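PDB 4M8K: hypothetical protein, GDSL-like Lipase/Acylhydrolase family protein from Bacteroides uniformis, which probably hydrolyses ester or acyl bonds, as expected of a GDSL-like lipase/acylhydrolase, although its natural substrate is not established. Local coordinates for residues 24-29 with 104-109; 35-40 with 77-82; 44-49 with 203-208; 115-120 with 164-169. All blocks are in the same frame, centred on the assembly; numbering follows the deposited sequence.

Contact 1. Residues 24-29 with 104-109; sequences SILGDS and TRIHNL. With ACT (acetate ion), chain C.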
loop_
_atom_site.group_PDB
_atom_site.type_symbol
_atom_site.label_atom_id
_atom_site.label_comp_id
_atom_site.label_asym_id
_atom_site.label_seq_id
_atom_site.Cartn_x
_atom_site.Cartn_y
_atom_site.Cartn_z
ATOM N N SER A 24 3.211 -1.809 -9.881
ATOM C CA SER A 24 1.896 -2.012 -9.340
ATOM C C SER A 24 1.847 -1.583 -7.866
ATOM O O SER A 24 2.863 -1.623 -7.150
ATOM C CB SER A 24 1.505 -3.475 -9.505
ATOM O OG SER A 24 1.122 -3.827 -10.828
ATOM N N ILE A 25 0.658 -1.172 -7.425
ATOM C CA ILE A 25 0.400 -0.697 -6.054
ATOM C C ILE A 25 -0.701 -1.562 -5.441
ATOM O O ILE A 25 -1.696 -1.829 -6.110
ATOM C CB ILE A 25 -0.035 0.775 -6.085
ATOM C CG1 ILE A 25 1.085 1.637 -6.708
ATOM C CG2 ILE A 25 -0.345 1.312 -4.685
ATOM C CD1 ILE A 25 0.553 2.653 -7.677
ATOM N N LEU A 26 -0.491 -1.995 -4.183
ATOM C CA LEU A 26 -1.507 -2.635 -3.342
ATOM C C LEU A 26 -1.705 -1.684 -2.168
ATOM O O LEU A 26 -0.825 -1.564 -1.305
ATOM C CB LEU A 26 -1.044 -4.001 -2.894
ATOM C CG LEU A 26 -2.032 -4.835 -2.119
ATOM C CD1 LEU A 26 -3.213 -5.167 -2.981
ATOM C CD2 LEU A 26 -1.404 -6.117 -1.585
ATOM N N GLY A 27 -2.802 -0.920 -2.204
ATOM C CA GLY A 27 -2.992 0.213 -1.290
ATOM C C GLY A 27 -4.370 0.376 -0.727
ATOM O O GLY A 27 -5.321 -0.424 -0.979
ATOM N N ASP A 28 -4.469 1.440 0.048
ATOM C CA ASP A 28 -5.696 1.894 0.660
ATOM C C ASP A 28 -6.059 3.308 0.102
ATOM O O ASP A 28 -5.608 3.660 -0.984
ATOM C CB ASP A 28 -5.575 1.844 2.185
ATOM C CG ASP A 28 -4.450 2.731 2.724
ATOM O OD1 ASP A 28 -4.069 3.747 2.087
ATOM O OD2 ASP A 28 -3.919 2.382 3.795
ATOM N N SER A 29 -6.842 4.098 0.837
ATOM C CA SER A 29 -7.269 5.439 0.347
ATOM C C SER A 29 -6.108 6.297 -0.105
ATOM O O SER A 29 -6.276 7.118 -0.998
ATOM C CB SER A 29 -7.976 6.253 1.419
ATOM O OG SER A 29 -9.247 5.774 1.790
ATOM N N THR A 104 -6.446 -10.577 0.274
ATOM C CA THR A 104 -7.363 -11.159 -0.688
ATOM C C THR A 104 -7.173 -10.604 -2.090
ATOM O O THR A 104 -7.779 -11.107 -3.011
ATOM C CB THR A 104 -8.826 -10.920 -0.272
ATOM O OG1 THR A 104 -9.150 -9.530 -0.427
ATOM C CG2 THR A 104 -9.040 -11.332 1.181
ATOM N N ARG A 105 -6.333 -9.575 -2.250
ATOM C CA ARG A 105 -6.163 -8.901 -3.542
ATOM C C ARG A 105 -4.839 -9.130 -4.222
ATOM O O ARG A 105 -4.567 -8.582 -5.265
ATOM C CB ARG A 105 -6.394 -7.427 -3.305
ATOM C CG ARG A 105 -7.891 -7.138 -3.124
ATOM C CD ARG A 105 -8.182 -5.954 -2.218
ATOM N NE ARG A 105 -7.406 -4.798 -2.615
ATOM C CZ ARG A 105 -6.954 -3.856 -1.812
ATOM N NH1 ARG A 105 -7.215 -3.853 -0.519
ATOM N NH2 ARG A 105 -6.225 -2.909 -2.326
ATOM N N ILE A 106 -4.015 -9.997 -3.615
ATOM C CA ILE A 106 -2.637 -10.235 -4.035
ATOM C C ILE A 106 -2.451 -10.907 -5.405
ATOM O O ILE A 106 -1.383 -10.787 -5.956
ATOM C CB ILE A 106 -1.891 -11.107 -2.981
ATOM C CG1 ILE A 106 -2.619 -12.413 -2.714
ATOM C CG2 ILE A 106 -1.748 -10.342 -1.671
ATOM C CD1 ILE A 106 -1.786 -13.383 -1.859
ATOM N N HIS A 107 -3.480 -11.561 -5.945
ATOM C CA HIS A 107 -3.444 -12.114 -7.314
ATOM C C HIS A 107 -3.790 -11.130 -8.418
ATOM O O HIS A 107 -3.648 -11.480 -9.594
ATOM C CB HIS A 107 -4.392 -13.323 -7.473
ATOM C CG HIS A 107 -4.078 -14.474 -6.567
ATOM N ND1 HIS A 107 -3.351 -15.568 -6.975
ATOM C CD2 HIS A 107 -4.394 -14.699 -5.263
ATOM C CE1 HIS A 107 -3.242 -16.420 -5.978
ATOM N NE2 HIS A 107 -3.868 -15.917 -4.925
ATOM N N ASN A 108 -4.265 -9.942 -8.093
ATOM C CA ASN A 108 -4.727 -9.041 -9.131
ATOM C C ASN A 108 -3.883 -7.768 -9.166
ATOM O O ASN A 108 -4.346 -6.688 -8.792
ATOM C CB ASN A 108 -6.218 -8.761 -8.909
ATOM C CG ASN A 108 -6.880 -8.094 -10.066
ATOM O OD1 ASN A 108 -6.441 -8.126 -11.218
ATOM N ND2 ASN A 108 -7.998 -7.449 -9.755
ATOM N N LEU A 109 -2.633 -7.918 -9.637
ATOM C CA LEU A 109 -1.665 -6.832 -9.748
ATOM C C LEU A 109 -0.979 -6.753 -11.113
ATOM O O LEU A 109 0.031 -6.049 -11.262
ATOM C CB LEU A 109 -0.602 -7.032 -8.681
ATOM C CG LEU A 109 -1.109 -6.973 -7.227
ATOM C CD1 LEU A 109 0.041 -7.242 -6.275
ATOM C CD2 LEU A 109 -1.692 -5.630 -6.934
HETATM C C ACT C . -7.809 4.946 4.341
HETATM O O ACT C . -8.657 5.848 4.245
HETATM O OXT ACT C . -7.948 3.910 3.689
HETATM C CH3 ACT C . -6.596 5.084 5.211
#
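Ser24 OG donates to the backbone O of Leu109 over 2.5 Å, and at the other end of the contact Arg105 NH2 reaches Gly27 O at 3.0 Å with an N-H...O angle of 165°. These two hydrogen bonds tie strand 22-27 to the loop 104-109; the Gly27 acceptor lies at the edge of the guanidinium, 7° out of its plane. The same NH2 is hydrogen-bonded to Asn80 O on the adjoining strand, while NH1 goes to Arg100 O, which together fix the flat group in rotation. A bend at chi3 (50°) turns the chain so that its head lies beside the strand. Apolar contacts fill the middle. Leu26 CD1 lies over one guanidinium face, 3.8 Å from Arg105 NH2, and 4.3 Å from Leu109 CD2; its other branch, CD2, meets Ile106 CG2 at 4.2 Å. A methionine in place of Arg105 would probably leave the carbonyls of Gly27 and Asn80 without this shared donor and the two strand ends less firmly joined. Beyond the strand, an acetate, probably from the crystallisation liquor, takes the Ser29 amide N-H on OXT (3.1 Å) and the Ser29 hydroxyl on its O. A serine placed just past the first strand, in a Gly-Asp-Ser sequence, is characteristic of GDSL hydrolases, where it is the nucleophile; Ser29 is consistent with that role.

Contact 2. Residues 35-40 with 77-82; sequences GHVSPA and ERNNSY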
loop_
_atom_site.group_PDB
_atom_site.type_symbol
_atom_site.label_atom_id
_atom_site.label_comp_id
_atom_site.label_asym_id
_atom_site.label_seq_id
_atom_site.Cartn_x
_atom_site.Cartn_y
_atom_site.Cartn_z
ATOM N N GLY A 35 -11.464 6.502 -10.867
ATOM C CA GLY A 35 -11.193 6.189 -12.270
ATOM C C GLY A 35 -9.808 5.650 -12.546
ATOM O O GLY A 35 -9.463 5.370 -13.679
ATOM N N HIS A 36 -8.987 5.530 -11.531
ATOM C CA HIS A 36 -7.608 5.107 -11.740
ATOM C C HIS A 36 -7.242 3.956 -10.824
ATOM O O HIS A 36 -6.052 3.743 -10.518
ATOM C CB HIS A 36 -6.637 6.279 -11.461
ATOM C CG HIS A 36 -6.738 7.376 -12.452
ATOM N ND1 HIS A 36 -5.892 7.480 -13.538
ATOM C CD2 HIS A 36 -7.614 8.396 -12.555
ATOM C CE1 HIS A 36 -6.272 8.501 -14.285
ATOM N NE2 HIS A 36 -7.317 9.066 -13.711
ATOM N N VAL A 37 -8.225 3.190 -10.376
ATOM C CA VAL A 37 -7.916 1.952 -9.621
ATOM C C VAL A 37 -8.421 0.752 -10.370
ATOM O O VAL A 37 -9.358 0.857 -11.149
ATOM C CB VAL A 37 -8.553 2.011 -8.212
ATOM C CG1 VAL A 37 -7.887 3.096 -7.398
ATOM C CG2 VAL A 37 -10.067 2.267 -8.277
ATOM N N SER A 38 -7.855 -0.433 -10.093
ATOM C CA SER A 38 -8.345 -1.663 -10.663
ATOM C C SER A 38 -8.372 -2.728 -9.584
ATOM O O SER A 38 -7.341 -2.942 -8.933
ATOM C CB SER A 38 -7.433 -2.105 -11.783
ATOM O OG SER A 38 -7.243 -1.054 -12.685
ATOM N N PRO A 39 -9.504 -3.395 -9.406
ATOM C CA PRO A 39 -10.802 -3.236 -10.090
ATOM C C PRO A 39 -11.403 -1.823 -9.964
ATOM O O PRO A 39 -11.226 -1.129 -8.971
ATOM C CB PRO A 39 -11.702 -4.242 -9.384
ATOM C CG PRO A 39 -10.764 -5.279 -8.799
ATOM C CD PRO A 39 -9.513 -4.537 -8.469
ATOM N N ALA A 40 -12.110 -1.416 -10.993
ATOM C CA ALA A 40 -12.754 -0.097 -11.016
ATOM C C ALA A 40 -13.719 0.094 -9.857
ATOM O O ALA A 40 -13.876 1.209 -9.370
ATOM C CB ALA A 40 -13.485 0.118 -12.339
ATOM N N GLU A 77 1.293 -0.480 -13.936
ATOM C CA GLU A 77 0.715 -1.760 -14.345
ATOM C C GLU A 77 -0.697 -1.807 -13.712
ATOM O O GLU A 77 -1.707 -1.658 -14.428
ATOM C CB GLU A 77 1.610 -2.901 -13.916
ATOM C CG GLU A 77 1.051 -4.292 -14.119
ATOM C CD GLU A 77 1.088 -4.763 -15.572
ATOM O OE1 GLU A 77 1.516 -3.986 -16.453
ATOM O OE2 GLU A 77 0.666 -5.908 -15.845
ATOM N N ARG A 78 -0.792 -1.946 -12.380
ATOM C CA ARG A 78 -2.100 -1.952 -11.763
ATOM C C ARG A 78 -2.034 -1.151 -10.494
ATOM O O ARG A 78 -1.156 -1.361 -9.691
ATOM C CB ARG A 78 -2.582 -3.361 -11.396
ATOM C CG ARG A 78 -2.961 -4.237 -12.580
ATOM C CD ARG A 78 -4.134 -3.676 -13.420
ATOM N NE ARG A 78 -4.516 -4.728 -14.364
ATOM C CZ ARG A 78 -5.286 -5.786 -14.062
ATOM N NH1 ARG A 78 -5.842 -5.940 -12.859
ATOM N NH2 ARG A 78 -5.520 -6.696 -15.000
ATOM N N ASN A 79 -3.020 -0.279 -10.307
ATOM C CA ASN A 79 -3.262 0.359 -9.013
ATOM C C ASN A 79 -4.462 -0.290 -8.280
ATOM O O ASN A 79 -5.617 0.173 -8.397
ATOM C CB ASN A 79 -3.466 1.862 -9.178
ATOM C CG ASN A 79 -3.523 2.573 -7.836
ATOM O OD1 ASN A 79 -3.333 1.946 -6.805
ATOM N ND2 ASN A 79 -3.916 3.851 -7.846
ATOM N N ASN A 80 -4.156 -1.361 -7.572
ATOM C CA ASN A 80 -5.154 -2.041 -6.748
ATOM C C ASN A 80 -5.195 -1.434 -5.361
ATOM O O ASN A 80 -4.609 -1.949 -4.416
ATOM C CB ASN A 80 -4.870 -3.541 -6.673
ATOM C CG ASN A 80 -6.064 -4.331 -6.195
ATOM O OD1 ASN A 80 -6.896 -3.823 -5.427
ATOM N ND2 ASN A 80 -6.163 -5.571 -6.639
ATOM N N SER A 81 -5.908 -0.326 -5.259
ATOM C CA SER A 81 -6.054 0.417 -4.029
ATOM C C SER A 81 -7.530 0.590 -3.743
ATOM O O SER A 81 -8.332 0.735 -4.650
ATOM C CB SER A 81 -5.303 1.760 -4.066
ATOM O OG SER A 81 -3.872 1.594 -4.229
ATOM N N TYR A 82 -7.857 0.569 -2.445
ATOM C CA TYR A 82 -9.204 0.386 -1.935
ATOM C C TYR A 82 -9.342 1.107 -0.597
ATOM O O TYR A 82 -8.754 0.711 0.417
ATOM C CB TYR A 82 -9.477 -1.100 -1.781
ATOM C CG TYR A 82 -10.940 -1.546 -1.606
ATOM C CD1 TYR A 82 -11.803 -0.955 -0.681
ATOM C CD2 TYR A 82 -11.441 -2.604 -2.362
ATOM C CE1 TYR A 82 -13.130 -1.382 -0.542
ATOM C CE2 TYR A 82 -12.756 -3.029 -2.232
ATOM C CZ TYR A 82 -13.589 -2.425 -1.301
ATOM O OH TYR A 82 -14.881 -2.887 -1.152
HETATM O O HOH W 1 -5.482 -4.728 -10.182
HETATM O O HOH W 2 -5.004 0.444 -12.320
#
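The guanidinium of Arg78 and the backbone of Ser38 are joined at an edge: water 1 lies in the guanidinium plane, accepts from Arg78 NH1 at 3.0 Å and donates to Ser38 O. Ser38 CB approaches this flat group obliquely and packs on the Arg78 aliphatic chain, 4.0 Å from CD; NH1 has a further partner in Asn108 OD1. The Asn80 amide is crossed by the Pro39 ring, CD standing 4.0 Å from Asn80 ND2, and its two ends are taken by Asn42 ND2 and Asn108 O. The Asn79 amide has one partner within its own segment, Ser81 OG to OD1 at 2.7 Å, and one outside, Ser31 O at ND2.

Backbone atoms make the direct link. Ser38 N donates to Asn79 O at 2.9 Å, from above the carbonyl plane (46° out of it), and Val37 CA sends a C-H to the same oxygen at 3.2 Å. In return, Asn80 CA points its hydrogen at Ser38 O. Water 2 adds a second bridge, 2.7 Å from Ser38 OG and accepting from Asn79 N. The two chain directions differ by 86°, so the loop crosses the strand instead of extending the sheet. Val37 CG1 lies 3.7 Å from Ser81 O.

The chemistry implies a loop held across an outer strand mostly by polar contacts, with the Asn80 amide oriented by Asn42 and Asn108, that of Asn79 by Ser81 and Ser31.

Contact 3. Residues 44-49 with 203-208; sequences CWYGVP and WGHPSV. With ACT (acetate ion), chain C.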
loop_
_atom_site.group_PDB
_atom_site.type_symbol
_atom_site.label_atom_id
_atom_site.label_comp_id
_atom_site.label_asym_id
_atom_site.label_seq_id
_atom_site.Cartn_x
_atom_site.Cartn_y
_atom_site.Cartn_z
ATOM N N CYS A 44 -12.791 4.541 -3.585
ATOM C CA CYS A 44 -11.781 5.623 -3.632
ATOM C C CYS A 44 -12.067 6.739 -2.629
ATOM O O CYS A 44 -13.201 6.947 -2.247
ATOM C CB CYS A 44 -11.773 6.196 -5.033
ATOM S SG CYS A 44 -11.117 5.055 -6.283
ATOM N N TRP A 45 -11.047 7.495 -2.257
ATOM C CA TRP A 45 -11.165 8.611 -1.363
ATOM C C TRP A 45 -10.995 9.930 -2.106
ATOM O O TRP A 45 -11.660 10.884 -1.793
ATOM C CB TRP A 45 -10.112 8.480 -0.259
ATOM C CG TRP A 45 -10.375 9.307 0.981
ATOM C CD1 TRP A 45 -11.049 8.912 2.073
ATOM C CD2 TRP A 45 -9.895 10.634 1.255
ATOM N NE1 TRP A 45 -11.038 9.910 3.005
ATOM C CE2 TRP A 45 -10.303 10.961 2.535
ATOM C CE3 TRP A 45 -9.113 11.563 0.535
ATOM C CZ2 TRP A 45 -10.042 12.215 3.103
ATOM C CZ3 TRP A 45 -8.809 12.746 1.106
ATOM C CH2 TRP A 45 -9.301 13.100 2.368
ATOM N N TYR A 46 -10.112 9.954 -3.097
ATOM C CA TYR A 46 -9.848 11.164 -3.886
ATOM C C TYR A 46 -10.592 11.189 -5.226
ATOM O O TYR A 46 -10.686 10.196 -5.903
ATOM C CB TYR A 46 -8.362 11.271 -4.175
ATOM C CG TYR A 46 -7.456 11.409 -2.955
ATOM C CD1 TYR A 46 -7.160 12.667 -2.453
ATOM C CD2 TYR A 46 -6.886 10.298 -2.321
ATOM C CE1 TYR A 46 -6.343 12.826 -1.323
ATOM C CE2 TYR A 46 -6.056 10.458 -1.202
ATOM C CZ TYR A 46 -5.774 11.703 -0.729
ATOM O OH TYR A 46 -4.940 11.881 0.358
ATOM N N GLY A 47 -11.047 12.363 -5.622
ATOM C CA GLY A 47 -11.674 12.545 -6.932
ATOM C C GLY A 47 -13.049 11.940 -7.123
ATOM O O GLY A 47 -13.468 11.768 -8.264
ATOM N N VAL A 48 -13.778 11.667 -6.038
ATOM C CA VAL A 48 -15.050 10.970 -6.130
ATOM C C VAL A 48 -16.182 12.023 -6.301
ATOM O O VAL A 48 -16.435 12.807 -5.406
ATOM C CB VAL A 48 -15.355 10.112 -4.911
ATOM C CG1 VAL A 48 -16.716 9.453 -5.028
ATOM C CG2 VAL A 48 -14.277 9.029 -4.685
ATOM N N PRO A 49 -16.879 12.013 -7.429
ATOM C CA PRO A 49 -17.970 13.005 -7.620
ATOM C C PRO A 49 -19.015 12.965 -6.501
ATOM O O PRO A 49 -19.489 11.872 -6.135
ATOM C CB PRO A 49 -18.593 12.586 -8.935
ATOM C CG PRO A 49 -17.558 11.778 -9.625
ATOM C CD PRO A 49 -16.736 11.112 -8.573
ATOM N N TRP A 203 -7.643 16.054 6.703
ATOM C CA TRP A 203 -8.682 15.029 6.896
ATOM C C TRP A 203 -8.079 13.660 6.918
ATOM O O TRP A 203 -8.674 12.710 6.371
ATOM C CB TRP A 203 -9.808 15.123 5.853
ATOM C CG TRP A 203 -10.965 15.895 6.305
ATOM C CD1 TRP A 203 -11.015 16.826 7.309
ATOM C CD2 TRP A 203 -12.296 15.787 5.795
ATOM N NE1 TRP A 203 -12.295 17.306 7.438
ATOM C CE2 TRP A 203 -13.103 16.672 6.538
ATOM C CE3 TRP A 203 -12.894 14.981 4.809
ATOM C CZ2 TRP A 203 -14.474 16.853 6.268
ATOM C CZ3 TRP A 203 -14.263 15.148 4.543
ATOM C CH2 TRP A 203 -15.028 16.080 5.273
ATOM N N GLY A 204 -6.913 13.566 7.554
ATOM C CA GLY A 204 -6.241 12.265 7.830
ATOM C C GLY A 204 -5.616 11.609 6.615
ATOM O O GLY A 204 -5.051 10.462 6.704
ATOM N N HIS A 205 -5.588 12.345 5.508
ATOM C CA HIS A 205 -5.023 11.813 4.256
ATOM C C HIS A 205 -4.085 12.802 3.574
ATOM O O HIS A 205 -4.189 13.991 3.780
ATOM C CB HIS A 205 -6.144 11.413 3.332
ATOM C CG HIS A 205 -7.051 10.362 3.901
ATOM N ND1 HIS A 205 -7.898 10.616 4.948
ATOM C CD2 HIS A 205 -7.214 9.054 3.600
ATOM C CE1 HIS A 205 -8.601 9.537 5.222
ATOM N NE2 HIS A 205 -8.176 8.555 4.447
ATOM N N PRO A 206 -3.123 12.307 2.802
ATOM C CA PRO A 206 -2.144 13.318 2.346
ATOM C C PRO A 206 -2.747 14.418 1.484
ATOM O O PRO A 206 -3.701 14.188 0.711
ATOM C CB PRO A 206 -1.143 12.498 1.552
ATOM C CG PRO A 206 -1.215 11.120 2.148
ATOM C CD PRO A 206 -2.695 10.942 2.470
ATOM N N SER A 207 -2.204 15.612 1.702
ATOM C CA SER A 207 -2.459 16.810 0.956
ATOM C C SER A 207 -1.582 16.788 -0.268
ATOM O O SER A 207 -0.779 15.872 -0.457
ATOM C CB SER A 207 -2.107 18.044 1.817
ATOM O OG SER A 207 -0.712 18.086 2.096
ATOM N N VAL A 208 -1.698 17.814 -1.078
ATOM C CA VAL A 208 -0.867 17.943 -2.251
ATOM C C VAL A 208 0.590 17.933 -1.829
ATOM O O VAL A 208 1.393 17.203 -2.389
ATOM C CB VAL A 208 -1.193 19.219 -3.019
ATOM C CG1 VAL A 208 -0.083 19.550 -4.052
ATOM C CG2 VAL A 208 -2.514 19.066 -3.739
HETATM C C ACT C . -7.809 4.946 4.341
HETATM O O ACT C . -8.657 5.848 4.245
HETATM O OXT ACT C . -7.948 3.910 3.689
HETATM C CH3 ACT C . -6.596 5.084 5.211
#
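Trp45 and His205 stack face to face, the tryptophan five-membered ring and the imidazole having centroids 3.7 Å apart and planes 20° apart. His205 probably corresponds to the active-site histidine near the C-terminal end of GDSL hydrolases. This is the tight part of the contact. Next to this stack, His205 CB makes a CH-pi contact over the Trp45 six-membered ring, 3.8 Å from its centroid, and Trp45 CE3 in turn sits over the centre of the Tyr46 ring. Trp45 reaches the histidine with CG anti to the backbone N (chi1 -161°), and has Lys53 as a cation-pi partner. Tyr46 closes the inner end: OH donates to Pro206 O at 2.6 Å, in the carbonyl plane and on a lone pair, an acceptor that also takes Asn55 ND2. Met211 of helix 208-222 packs beside both Tyr46 and Pro206.

The outer end is looser. Exposed Trp203 touches Trp45 CZ2 with its backbone O (3.6 Å) and with CB (4.0 Å). Within the tight part, the imidazole is gripped at both nitrogens in its own plane: His205 ND1 donates to Trp203 O at 2.6 Å. His205 NE2 donates to the acetate O at 2.8 Å with an N-H...O angle of 164°.

Contact 4. Residues 115-120 with 164-169; sequences ILVFGG and ARIYNI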
loop_
_atom_site.group_PDB
_atom_site.type_symbol
_atom_site.label_atom_id
_atom_site.label_comp_id
_atom_site.label_asym_id
_atom_site.label_seq_id
_atom_site.Cartn_x
_atom_site.Cartn_y
_atom_site.Cartn_z
ATOM N N ILE A 115 6.566 -3.909 -6.986
ATOM C CA ILE A 115 5.311 -3.856 -6.219
ATOM C C ILE A 115 5.517 -2.939 -4.991
ATOM O O ILE A 115 6.438 -3.129 -4.186
ATOM C CB ILE A 115 4.833 -5.237 -5.774
ATOM C CG1 ILE A 115 4.572 -6.109 -7.006
ATOM C CG2 ILE A 115 3.577 -5.117 -4.920
ATOM C CD1 ILE A 115 4.272 -7.536 -6.706
ATOM N N LEU A 116 4.652 -1.941 -4.883
ATOM C CA LEU A 116 4.628 -1.042 -3.760
ATOM C C LEU A 116 3.384 -1.324 -2.884
ATOM O O LEU A 116 2.252 -1.089 -3.292
ATOM C CB LEU A 116 4.671 0.403 -4.248
ATOM C CG LEU A 116 5.767 0.718 -5.272
ATOM C CD1 LEU A 116 5.576 2.144 -5.751
ATOM C CD2 LEU A 116 7.180 0.522 -4.744
ATOM N N VAL A 117 3.651 -1.825 -1.680
ATOM C CA VAL A 117 2.629 -2.166 -0.687
ATOM C C VAL A 117 2.533 -0.994 0.264
ATOM O O VAL A 117 3.547 -0.603 0.861
ATOM C CB VAL A 117 2.985 -3.453 0.105
ATOM C CG1 VAL A 117 1.842 -3.833 1.029
ATOM C CG2 VAL A 117 3.279 -4.595 -0.839
ATOM N N PHE A 118 1.329 -0.408 0.374
ATOM C CA PHE A 118 1.101 0.801 1.183
ATOM C C PHE A 118 -0.180 0.621 2.000
ATOM O O PHE A 118 -1.254 1.146 1.694
ATOM C CB PHE A 118 1.039 2.009 0.256
ATOM C CG PHE A 118 1.106 3.341 0.915
ATOM C CD1 PHE A 118 1.045 3.501 2.310
ATOM C CD2 PHE A 118 1.259 4.455 0.131
ATOM C CE1 PHE A 118 1.153 4.721 2.853
ATOM C CE2 PHE A 118 1.382 5.707 0.678
ATOM C CZ PHE A 118 1.309 5.855 2.044
ATOM N N GLY A 119 -0.045 -0.130 3.078
ATOM C CA GLY A 119 -1.165 -0.484 3.957
ATOM C C GLY A 119 -0.806 -0.470 5.445
ATOM O O GLY A 119 0.376 -0.203 5.876
ATOM N N GLY A 120 -1.845 -0.709 6.229
ATOM C CA GLY A 120 -1.730 -0.715 7.679
ATOM C C GLY A 120 -2.370 0.427 8.393
ATOM O O GLY A 120 -2.726 0.305 9.568
ATOM N N ALA A 164 9.827 -10.035 -8.816
ATOM C CA ALA A 164 9.525 -8.620 -8.626
ATOM C C ALA A 164 10.328 -8.067 -7.466
ATOM O O ALA A 164 10.727 -8.807 -6.596
ATOM C CB ALA A 164 8.042 -8.414 -8.373
ATOM N N ARG A 165 10.562 -6.764 -7.463
ATOM C CA ARG A 165 11.055 -6.071 -6.279
ATOM C C ARG A 165 9.868 -5.507 -5.520
ATOM O O ARG A 165 9.020 -4.836 -6.071
ATOM C CB ARG A 165 12.069 -4.950 -6.647
ATOM C CG ARG A 165 13.443 -5.437 -7.082
ATOM C CD ARG A 165 14.210 -6.220 -5.984
ATOM N NE ARG A 165 14.152 -5.615 -4.635
ATOM C CZ ARG A 165 14.907 -4.596 -4.203
ATOM N NH1 ARG A 165 15.800 -4.026 -5.001
ATOM N NH2 ARG A 165 14.763 -4.124 -2.956
ATOM N N ILE A 166 9.786 -5.833 -4.242
ATOM C CA ILE A 166 8.666 -5.476 -3.403
ATOM C C ILE A 166 9.167 -4.541 -2.323
ATOM O O ILE A 166 10.196 -4.817 -1.690
ATOM C CB ILE A 166 8.063 -6.709 -2.737
ATOM C CG1 ILE A 166 7.675 -7.751 -3.792
ATOM C CG2 ILE A 166 6.901 -6.311 -1.833
ATOM C CD1 ILE A 166 7.358 -9.119 -3.217
ATOM N N TYR A 167 8.491 -3.408 -2.206
ATOM C CA TYR A 167 8.751 -2.379 -1.215
ATOM C C TYR A 167 7.523 -2.133 -0.379
ATOM O O TYR A 167 6.386 -2.044 -0.920
ATOM C CB TYR A 167 9.135 -1.069 -1.910
ATOM C CG TYR A 167 10.420 -1.138 -2.688
ATOM C CD1 TYR A 167 10.431 -1.561 -3.992
ATOM C CD2 TYR A 167 11.622 -0.747 -2.117
ATOM C CE1 TYR A 167 11.610 -1.617 -4.721
ATOM C CE2 TYR A 167 12.817 -0.835 -2.820
ATOM C CZ TYR A 167 12.811 -1.279 -4.116
ATOM O OH TYR A 167 13.984 -1.333 -4.832
ATOM N N ASN A 168 7.702 -2.107 0.932
ATOM C CA ASN A 168 6.655 -1.741 1.838
ATOM C C ASN A 168 6.754 -0.242 2.182
ATOM O O ASN A 168 7.858 0.310 2.330
ATOM C CB ASN A 168 6.727 -2.514 3.130
ATOM C CG ASN A 168 5.446 -2.367 3.960
ATOM O OD1 ASN A 168 4.349 -2.803 3.530
ATOM N ND2 ASN A 168 5.562 -1.801 5.135
ATOM N N ILE A 169 5.603 0.382 2.327
ATOM C CA ILE A 169 5.558 1.801 2.657
ATOM C C ILE A 169 4.752 1.955 3.950
ATOM O O ILE A 169 3.545 1.626 3.968
ATOM C CB ILE A 169 4.912 2.605 1.554
ATOM C CG1 ILE A 169 5.708 2.547 0.250
ATOM C CG2 ILE A 169 4.784 4.084 1.949
ATOM C CD1 ILE A 169 4.926 3.153 -0.947
HETATM O O HOH W 3 1.323 2.209 5.551
HETATM O O HOH W 4 2.063 -1.646 3.916
#
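Four backbone hydrogen bonds join Ile115 and Val117 to strand 165-169 in parallel register. Ile115 N donates to Arg165 O and Tyr167 N to Ile115 O (2.9 Å); Val117 N then donates to Tyr167 O, and Ile169 N to Val117 O (2.7 Å). The last is the most bent, with an N-H...O angle of 140°. The axes run 4.7 Å apart at closest approach and 21° from parallel.

Side chains fill the next shell. Ile169 CG2 sits over the centre of the Phe118 ring, 3.6 Å from its centroid; Phe118 is brought there with CG anti to the backbone N (chi1 -167°). On the same side Leu116 CD2 lies alongside Tyr167 CB at 3.8 Å. On the other face of the sheet, Val117 CG2 meets Ile166 CG2 at 4.1 Å. A serine at Phe118 would probably leave the Ile169 methyl without its aromatic floor and open a gap beside Trp64.

Two waters sit between Gly119 and the neighbouring strand: water 3 bridges Gly119 O and Ile169 O, while water 4 accepts from Gly119 N and donates to Asn168 OD1 (2.6 Å); Asn168 ND2 is fixed by Asn193 OD1. Trp64 and Phe68 cover Leu116, and Leu157 of helix 146-160 covers Val117 and Ile166. Parallel neighbours joined through a helix that packs on them make a beta-alpha-beta crossover, the building unit of the alpha/beta/alpha fold of GDSL hydrolases.

Overall arrangement
Strand 22-27 relates contacts 1, 2 and 4: it runs between 75-81 and 114-118 in the parallel sheet. The centres of contacts 1 and 2 are about 8 Å apart, and Arg105 NH2 bonds to Asn80 O at 2.8 Å; those of contacts 1 and 4 are about 9 Å apart, with Leu26 O taking Phe118 N. Contact 3 lies off the sheet, its centre about 18 Å from that of contact 1, yet the two meet at the acetate, where Ser29 CB is 3.6 Å from His205 CD2. Gly84 N and Asn122 ND2 also bind this ion, consistent with the oxyanion-hole side of a GDSL active site.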